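Local coordinates for DNA repair protein XRCC1 (Homo sapiens, PDB 3LQC), which acts as a scaffold in DNA single-strand break repair, assembling repair protein complexes and binding poly-ADP-ribose chains to restrain PARP1 activity, at residues G64-S75 with W125-Y136. Sequence-based numbering, arbitrary orientation. Where two conformers were deposited one is given.
Sequences GSAFVEVLVGSS and WDRVKIVCSQPY. With NA (sodium ion), chain C; CO3 (carbonate ion), chain D.
V72 lies over one face of the W125 indole, its CG2 3.4 Å from the centroid of the five-membered ring, while G73 O and S74 N meet the indole edge in plane. At the other end of the pair, the F67 ring carries A66 CB over its centre on one face and receives S133 CB and Y136 OH at its edge, the hydroxyl being hydrogen-bonded to the backbone of another protein's chain. Between these aromatics run the antiparallel strands 67-73 and 127-133, inner neighbours in the five-stranded mixed sheet of the XRCC1 N-terminal domain's beta sandwich. V68, V70, V128 and I130 turn to the face that meets strand 143-150 of the second sheet. On the other face L71 CD1 touches V131 CG2 at 3.6 Å, and each also packs on an apolar side chain of that other protein. K129, with CG anti to its backbone N (chi1 176°), bends at its third torsion to hydrogen-bond carbonate O2 through NZ at 2.7 Å, the ion probably coming from the crystallisation liquor.

A classic bulge closes each end: A66 N and F67 N both donate to S133 O, D126 N and R127 N both to G73 O. W125 NE1 is held by A120 O, and a leucine at W125 would probably leave that carbonyl without its donor and V72 without its flat cover. Beyond G73, S74 O coordinates sodium with A76 O and G78 O. The D126 carboxylate grips S75 twice on its syn side, OD1 taking S75 N at 2.8 Å and OD2 taking S75 OG, while S75 CB sits over a face of the R127 guanidinium, 3.2 Å from NH2.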
ATOM      1  N   GLY A  64     -16.955   4.978  11.148  1.00 19.81           N
ATOM      2  CA  GLY A  64     -15.836   4.711  12.032  1.00 22.11           C
ATOM      3  C   GLY A  64     -15.007   3.494  11.675  1.00 17.65           C
ATOM      4  O   GLY A  64     -14.138   3.096  12.446  1.00 19.06           O
ATOM      5  N   SER A  65     -15.279   2.894  10.521  1.00 17.02           N
ATOM      6  CA  SER A  65     -14.502   1.750  10.055  1.00 15.96           C
ATOM      7  C   SER A  65     -13.214   2.235   9.405  1.00 18.78           C
ATOM      8  O   SER A  65     -13.197   3.291   8.777  1.00 21.66           O
ATOM      9  CB  SER A  65     -15.293   0.940   9.024  1.00 14.97           C
ATOM     10  OG  SER A  65     -16.410   0.307   9.603  1.00 19.30           O
ATOM     11  N   ALA A  66     -12.140   1.460   9.537  1.00 16.41           N
ATOM     12  CA  ALA A  66     -10.905   1.763   8.828  1.00 15.91           C
ATOM     13  C   ALA A  66     -10.970   1.224   7.406  1.00 18.64           C
ATOM     14  O   ALA A  66     -10.543   1.892   6.462  1.00 19.73           O
ATOM     15  CB  ALA A  66      -9.708   1.188   9.559  1.00 17.36           C
ATOM     16  N   PHE A  67     -11.500   0.011   7.262  1.00 15.89           N
ATOM     17  CA  PHE A  67     -11.616  -0.630   5.955  1.00 16.93           C
ATOM     18  C   PHE A  67     -13.008  -1.194   5.779  1.00 17.23           C
ATOM     19  O   PHE A  67     -13.640  -1.584   6.748  1.00 21.57           O
ATOM     20  CB  PHE A  67     -10.609  -1.772   5.801  1.00 15.36           C
ATOM     21  CG  PHE A  67      -9.247  -1.459   6.327  1.00 16.73           C
ATOM     22  CD1 PHE A  67      -8.527  -0.389   5.827  1.00 12.31           C
ATOM     23  CD2 PHE A  67      -8.679  -2.246   7.323  1.00 19.52           C
ATOM     24  CE1 PHE A  67      -7.273  -0.099   6.310  1.00 14.08           C
ATOM     25  CE2 PHE A  67      -7.412  -1.958   7.822  1.00 18.16           C
ATOM     26  CZ  PHE A  67      -6.708  -0.885   7.311  1.00 14.50           C
ATOM     27  N   VAL A  68     -13.481  -1.238   4.540  1.00 19.92           N
ATOM     28  CA  VAL A  68     -14.742  -1.897   4.227  1.00 16.70           C
ATOM     29  C   VAL A  68     -14.559  -2.762   2.991  1.00 18.70           C
ATOM     30  O   VAL A  68     -13.890  -2.361   2.040  1.00 16.12           O
ATOM     31  CB  VAL A  68     -15.879  -0.896   3.976  1.00 15.80           C
ATOM     32  CG1 VAL A  68     -17.182  -1.637   3.779  1.00 16.75           C
ATOM     33  CG2 VAL A  68     -16.002   0.079   5.126  1.00 14.35           C
ATOM     34  N   GLU A  69     -15.144  -3.956   3.017  1.00 16.50           N
ATOM     35  CA  GLU A  69     -15.072  -4.872   1.887  1.00 16.36           C
ATOM     36  C   GLU A  69     -16.467  -5.416   1.596  1.00 19.55           C
ATOM     37  O   GLU A  69     -17.245  -5.655   2.516  1.00 17.98           O
ATOM     38  CB  GLU A  69     -14.124  -6.025   2.214  1.00 17.15           C
ATOM     39  CG  GLU A  69     -13.943  -7.056   1.114  1.00 16.17           C
ATOM     40  CD  GLU A  69     -13.238  -8.295   1.622  1.00 17.28           C
ATOM     41  OE1 GLU A  69     -12.620  -9.017   0.809  1.00 17.43           O
ATOM     42  OE2 GLU A  69     -13.288  -8.532   2.847  1.00 14.42           O
ATOM     43  N   VAL A  70     -16.788  -5.608   0.320  1.00 17.24           N
ATOM     44  CA  VAL A  70     -18.068  -6.204  -0.030  1.00 16.77           C
ATOM     45  C   VAL A  70     -17.847  -7.469  -0.827  1.00 15.70           C
ATOM     46  O   VAL A  70     -17.192  -7.449  -1.864  1.00 21.53           O
ATOM     47  CB  VAL A  70     -18.989  -5.234  -0.809  1.00 18.72           C
ATOM     48  CG1 VAL A  70     -20.298  -5.930  -1.190  1.00 14.31           C
ATOM     49  CG2 VAL A  70     -19.283  -4.001   0.026  1.00 19.15           C
ATOM     50  N   LEU A  71     -18.381  -8.574  -0.324  1.00 13.48           N
ATOM     51  CA  LEU A  71     -18.301  -9.846  -1.021  1.00 16.14           C
ATOM     52  C   LEU A  71     -19.706 -10.336  -1.356  1.00 16.78           C
ATOM     53  O   LEU A  71     -20.691  -9.930  -0.726  1.00 18.05           O
ATOM     54  CB  LEU A  71     -17.541 -10.883  -0.188  1.00 12.85           C
ATOM     55  CG  LEU A  71     -16.201 -10.427   0.396  1.00 16.66           C
ATOM     56  CD1 LEU A  71     -16.394  -9.860   1.798  1.00 15.15           C
ATOM     57  CD2 LEU A  71     -15.174 -11.566   0.412  1.00 13.34           C
ATOM     58  N   VAL A  72     -19.800 -11.206  -2.348  1.00 14.77           N
ATOM     59  CA  VAL A  72     -21.096 -11.706  -2.787  1.00 17.04           C
ATOM     60  C   VAL A  72     -21.053 -13.210  -2.861  1.00 16.57           C
ATOM     61  O   VAL A  72     -19.989 -13.800  -3.017  1.00 18.78           O
ATOM     62  CB  VAL A  72     -21.479 -11.154  -4.161  1.00 18.35           C
ATOM     63  CG1 VAL A  72     -22.040  -9.752  -4.014  1.00 14.85           C
ATOM     64  CG2 VAL A  72     -20.266 -11.169  -5.087  1.00 13.83           C
ATOM     65  N   GLY A  73     -22.212 -13.835  -2.736  1.00 17.44           N
ATOM     66  CA  GLY A  73     -22.280 -15.282  -2.760  1.00 18.54           C
ATOM     67  C   GLY A  73     -23.589 -15.759  -3.355  1.00 20.74           C
ATOM     68  O   GLY A  73     -24.547 -14.999  -3.486  1.00 20.22           O
ATOM     69  N   SER A  74     -23.623 -17.033  -3.709  1.00 19.27           N
ATOM     70  CA  SER A  74     -24.790 -17.621  -4.326  1.00 22.43           C
ATOM     71  C   SER A  74     -25.223 -18.769  -3.440  1.00 20.19           C
ATOM     72  O   SER A  74     -24.483 -19.725  -3.273  1.00 23.17           O
ATOM     73  CB  SER A  74     -24.427 -18.129  -5.721  1.00 22.87           C
ATOM     74  OG  SER A  74     -25.553 -18.142  -6.569  1.00 29.39           O
ATOM     75  N   SER A  75     -26.412 -18.668  -2.859  1.00 20.87           N
ATOM     76  CA  SER A  75     -26.841 -19.623  -1.844  1.00 18.22           C
ATOM     77  C   SER A  75     -27.114 -21.012  -2.408  1.00 22.04           C
ATOM     78  O   SER A  75     -26.816 -22.021  -1.768  1.00 26.97           O
ATOM     79  CB  SER A  75     -28.067 -19.101  -1.087  1.00 18.53           C
ATOM     80  OG  SER A  75     -29.225 -19.111  -1.902  1.00 20.34           O
ATOM     81  N   TRP A 125     -26.341 -12.428  -7.455  1.00 21.37           N
ATOM     82  CA  TRP A 125     -25.998 -12.935  -6.141  1.00 19.57           C
ATOM     83  C   TRP A 125     -27.170 -12.774  -5.205  1.00 21.44           C
ATOM     84  O   TRP A 125     -27.934 -11.825  -5.333  1.00 25.68           O
ATOM     85  CB  TRP A 125     -24.805 -12.149  -5.599  1.00 19.99           C
ATOM     86  CG  TRP A 125     -23.654 -12.068  -6.560  1.00 19.12           C
ATOM     87  CD1 TRP A 125     -23.354 -11.038  -7.409  1.00 15.12           C
ATOM     88  CD2 TRP A 125     -22.655 -13.074  -6.774  1.00 19.36           C
ATOM     89  NE1 TRP A 125     -22.225 -11.339  -8.126  1.00 15.61           N
ATOM     90  CE2 TRP A 125     -21.779 -12.574  -7.762  1.00 17.62           C
ATOM     91  CE3 TRP A 125     -22.419 -14.340  -6.230  1.00 17.67           C
ATOM     92  CZ2 TRP A 125     -20.681 -13.306  -8.206  1.00 17.53           C
ATOM     93  CZ3 TRP A 125     -21.328 -15.060  -6.673  1.00 17.00           C
ATOM     94  CH2 TRP A 125     -20.470 -14.541  -7.655  1.00 17.76           C
ATOM     95  N   ASP A 126     -27.325 -13.696  -4.265  1.00 20.30           N
ATOM     96  CA  ASP A 126     -28.354 -13.528  -3.241  1.00 22.09           C
ATOM     97  C   ASP A 126     -27.753 -13.500  -1.841  1.00 21.01           C
ATOM     98  O   ASP A 126     -28.473 -13.543  -0.846  1.00 20.11           O
ATOM     99  CB  ASP A 126     -29.449 -14.591  -3.358  1.00 20.79           C
ATOM    100  CG  ASP A 126     -28.945 -15.994  -3.096  1.00 20.45           C
ATOM    101  OD1 ASP A 126     -27.723 -16.189  -2.956  1.00 24.34           O
ATOM    102  OD2 ASP A 126     -29.785 -16.910  -3.038  1.00 22.98           O
ATOM    103  N   ARG A 127     -26.427 -13.429  -1.780  1.00 18.07           N
ATOM    104  CA  ARG A 127     -25.726 -13.165  -0.528  1.00 19.12           C
ATOM    105  C   ARG A 127     -24.791 -11.966  -0.677  1.00 17.87           C
ATOM    106  O   ARG A 127     -23.936 -11.932  -1.564  1.00 21.64           O
ATOM    107  CB  ARG A 127     -24.945 -14.395  -0.072  1.00 20.27           C
ATOM    108  CG  ARG A 127     -25.818 -15.604   0.204  1.00 19.38           C
ATOM    109  CD  ARG A 127     -26.722 -15.374   1.400  1.00 17.33           C
ATOM    110  NE  ARG A 127     -27.548 -16.552   1.671  1.00 21.05           N
ATOM    111  CZ  ARG A 127     -28.786 -16.720   1.215  1.00 21.38           C
ATOM    112  NH1 ARG A 127     -29.352 -15.781   0.469  1.00 19.72           N
ATOM    113  NH2 ARG A 127     -29.462 -17.823   1.508  1.00 19.15           N
ATOM    114  N   VAL A 128     -24.976 -10.972   0.181  1.00 17.73           N
ATOM    115  CA  VAL A 128     -24.102  -9.814   0.214  1.00 14.99           C
ATOM    116  C   VAL A 128     -23.470  -9.680   1.606  1.00 19.43           C
ATOM    117  O   VAL A 128     -24.160  -9.488   2.609  1.00 15.69           O
ATOM    118  CB  VAL A 128     -24.846  -8.519  -0.154  1.00 17.61           C
ATOM    119  CG1 VAL A 128     -23.848  -7.410  -0.434  1.00 19.89           C
ATOM    120  CG2 VAL A 128     -25.736  -8.735  -1.378  1.00 18.62           C
ATOM    121  N   LYS A 129     -22.150  -9.785   1.658  1.00 17.52           N
ATOM    122  CA  LYS A 129     -21.426  -9.676   2.909  1.00 16.91           C
ATOM    123  C   LYS A 129     -20.629  -8.382   2.922  1.00 17.51           C
ATOM    124  O   LYS A 129     -19.773  -8.157   2.057  1.00 17.42           O
ATOM    125  CB  LYS A 129     -20.497 -10.883   3.091  1.00 14.28           C
ATOM    126  CG  LYS A 129     -19.632 -10.818   4.329  1.00 14.99           C
ATOM    127  CD  LYS A 129     -18.748 -12.047   4.451  1.00 16.72           C
ATOM    128  CE  LYS A 129     -19.569 -13.298   4.677  1.00 16.68           C
ATOM    129  NZ  LYS A 129     -18.725 -14.414   5.176  1.00 19.29           N
ATOM    130  N   ILE A 130     -20.922  -7.526   3.893  1.00 15.68           N
ATOM    131  CA  ILE A 130     -20.182  -6.278   4.060  1.00 16.93           C
ATOM    132  C   ILE A 130     -19.280  -6.391   5.292  1.00 18.82           C
ATOM    133  O   ILE A 130     -19.767  -6.586   6.404  1.00 15.47           O
ATOM    134  CB  ILE A 130     -21.125  -5.072   4.207  1.00 14.61           C
ATOM    135  CG1 ILE A 130     -22.000  -4.915   2.962  1.00 18.32           C
ATOM    136  CG2 ILE A 130     -20.340  -3.811   4.449  1.00 13.92           C
ATOM    137  CD1 ILE A 130     -23.281  -5.721   2.999  1.00 19.35           C
ATOM    138  N   VAL A 131     -17.970  -6.286   5.093  1.00 16.34           N
ATOM    139  CA  VAL A 131     -17.027  -6.452   6.195  1.00 16.44           C
ATOM    140  C   VAL A 131     -16.400  -5.129   6.601  1.00 14.79           C
ATOM    141  O   VAL A 131     -15.794  -4.448   5.784  1.00 16.54           O
ATOM    142  CB  VAL A 131     -15.914  -7.462   5.847  1.00 14.74           C
ATOM    143  CG1 VAL A 131     -15.097  -7.801   7.092  1.00 13.85           C
ATOM    144  CG2 VAL A 131     -16.514  -8.721   5.250  1.00 12.50           C
ATOM    145  N   CYS A 132     -16.554  -4.771   7.870  1.00 16.54           N
ATOM    146  CA  CYS A 132     -15.979  -3.541   8.398  1.00 14.05           C
ATOM    147  C   CYS A 132     -14.814  -3.864   9.318  1.00 13.57           C
ATOM    148  O   CYS A 132     -14.957  -4.598  10.293  1.00 18.55           O
ATOM    149  CB  CYS A 132     -17.037  -2.744   9.159  1.00 17.54           C
ATOM    150  SG  CYS A 132     -18.432  -2.193   8.169  1.00 19.00           S
ATOM    151  N   SER A 133     -13.648  -3.323   9.012  1.00 17.18           N
ATOM    152  CA  SER A 133     -12.474  -3.586   9.831  1.00 16.92           C
ATOM    153  C   SER A 133     -11.996  -2.314  10.494  1.00 15.91           C
ATOM    154  O   SER A 133     -11.892  -1.268   9.850  1.00 16.45           O
ATOM    155  CB  SER A 133     -11.357  -4.193   8.995  1.00 14.82           C
ATOM    156  OG  SER A 133     -11.674  -5.514   8.618  1.00 21.07           O
ATOM    157  N   GLN A 134     -11.709  -2.405  11.785  1.00 15.65           N
ATOM    158  CA  GLN A 134     -11.235  -1.252  12.539  1.00 17.15           C
ATOM    159  C   GLN A 134     -10.348  -1.712  13.687  1.00 18.38           C
ATOM    160  O   GLN A 134     -10.765  -1.698  14.844  1.00 15.74           O
ATOM    161  CB  GLN A 134     -12.414  -0.424  13.057  1.00 16.16           C
ATOM    162  CG  GLN A 134     -12.019   0.835  13.833  1.00 19.13           C
ATOM    163  CD  GLN A 134     -10.840   1.568  13.214  1.00 16.02           C
ATOM    164  OE1 GLN A 134      -9.689   1.180  13.404  1.00 17.39           O
ATOM    165  NE2 GLN A 134     -11.124   2.636  12.482  1.00 14.54           N
ATOM    166  N   PRO A 135      -9.110  -2.116  13.356  1.00 16.44           N
ATOM    167  CA  PRO A 135      -8.122  -2.683  14.277  1.00 17.94           C
ATOM    168  C   PRO A 135      -7.538  -1.628  15.193  1.00 18.61           C
ATOM    169  O   PRO A 135      -6.893  -1.985  16.175  1.00 16.20           O
ATOM    170  CB  PRO A 135      -7.001  -3.179  13.351  1.00 16.68           C
ATOM    171  CG  PRO A 135      -7.449  -2.934  11.973  1.00 19.27           C
ATOM    172  CD  PRO A 135      -8.554  -1.941  12.007  1.00 19.37           C
ATOM    173  N   TYR A 136      -7.748  -0.356  14.862  1.00 18.11           N
ATOM    174  CA  TYR A 136      -7.071   0.743  15.546  1.00 19.75           C
ATOM    175  C   TYR A 136      -7.954   1.393  16.598  1.00 19.25           C
ATOM    176  O   TYR A 136      -7.478   2.150  17.435  1.00 21.88           O
ATOM    177  CB  TYR A 136      -6.597   1.786  14.523  1.00 15.88           C
ATOM    178  CG  TYR A 136      -5.930   1.144  13.337  1.00 17.80           C
ATOM    179  CD1 TYR A 136      -4.774   0.391  13.500  1.00 18.05           C
ATOM    180  CD2 TYR A 136      -6.465   1.258  12.061  1.00 16.54           C
ATOM    181  CE1 TYR A 136      -4.159  -0.215  12.425  1.00 17.71           C
ATOM    182  CE2 TYR A 136      -5.857   0.643  10.974  1.00 13.78           C
ATOM    183  CZ  TYR A 136      -4.705  -0.091  11.168  1.00 16.02           C
ATOM    184  OH  TYR A 136      -4.087  -0.716  10.112  1.00 17.49           O
TER
HETATM  185 NA    NA C 278     -23.043 -21.769  -4.587  1.00 19.36          NA
HETATM  186  C   CO3 D 190     -17.112 -13.261   7.853  1.00 20.80           C
HETATM  187  O1  CO3 D 190     -18.275 -12.686   7.937  1.00 24.13           O
HETATM  188  O2  CO3 D 190     -17.011 -14.412   7.253  1.00 21.95           O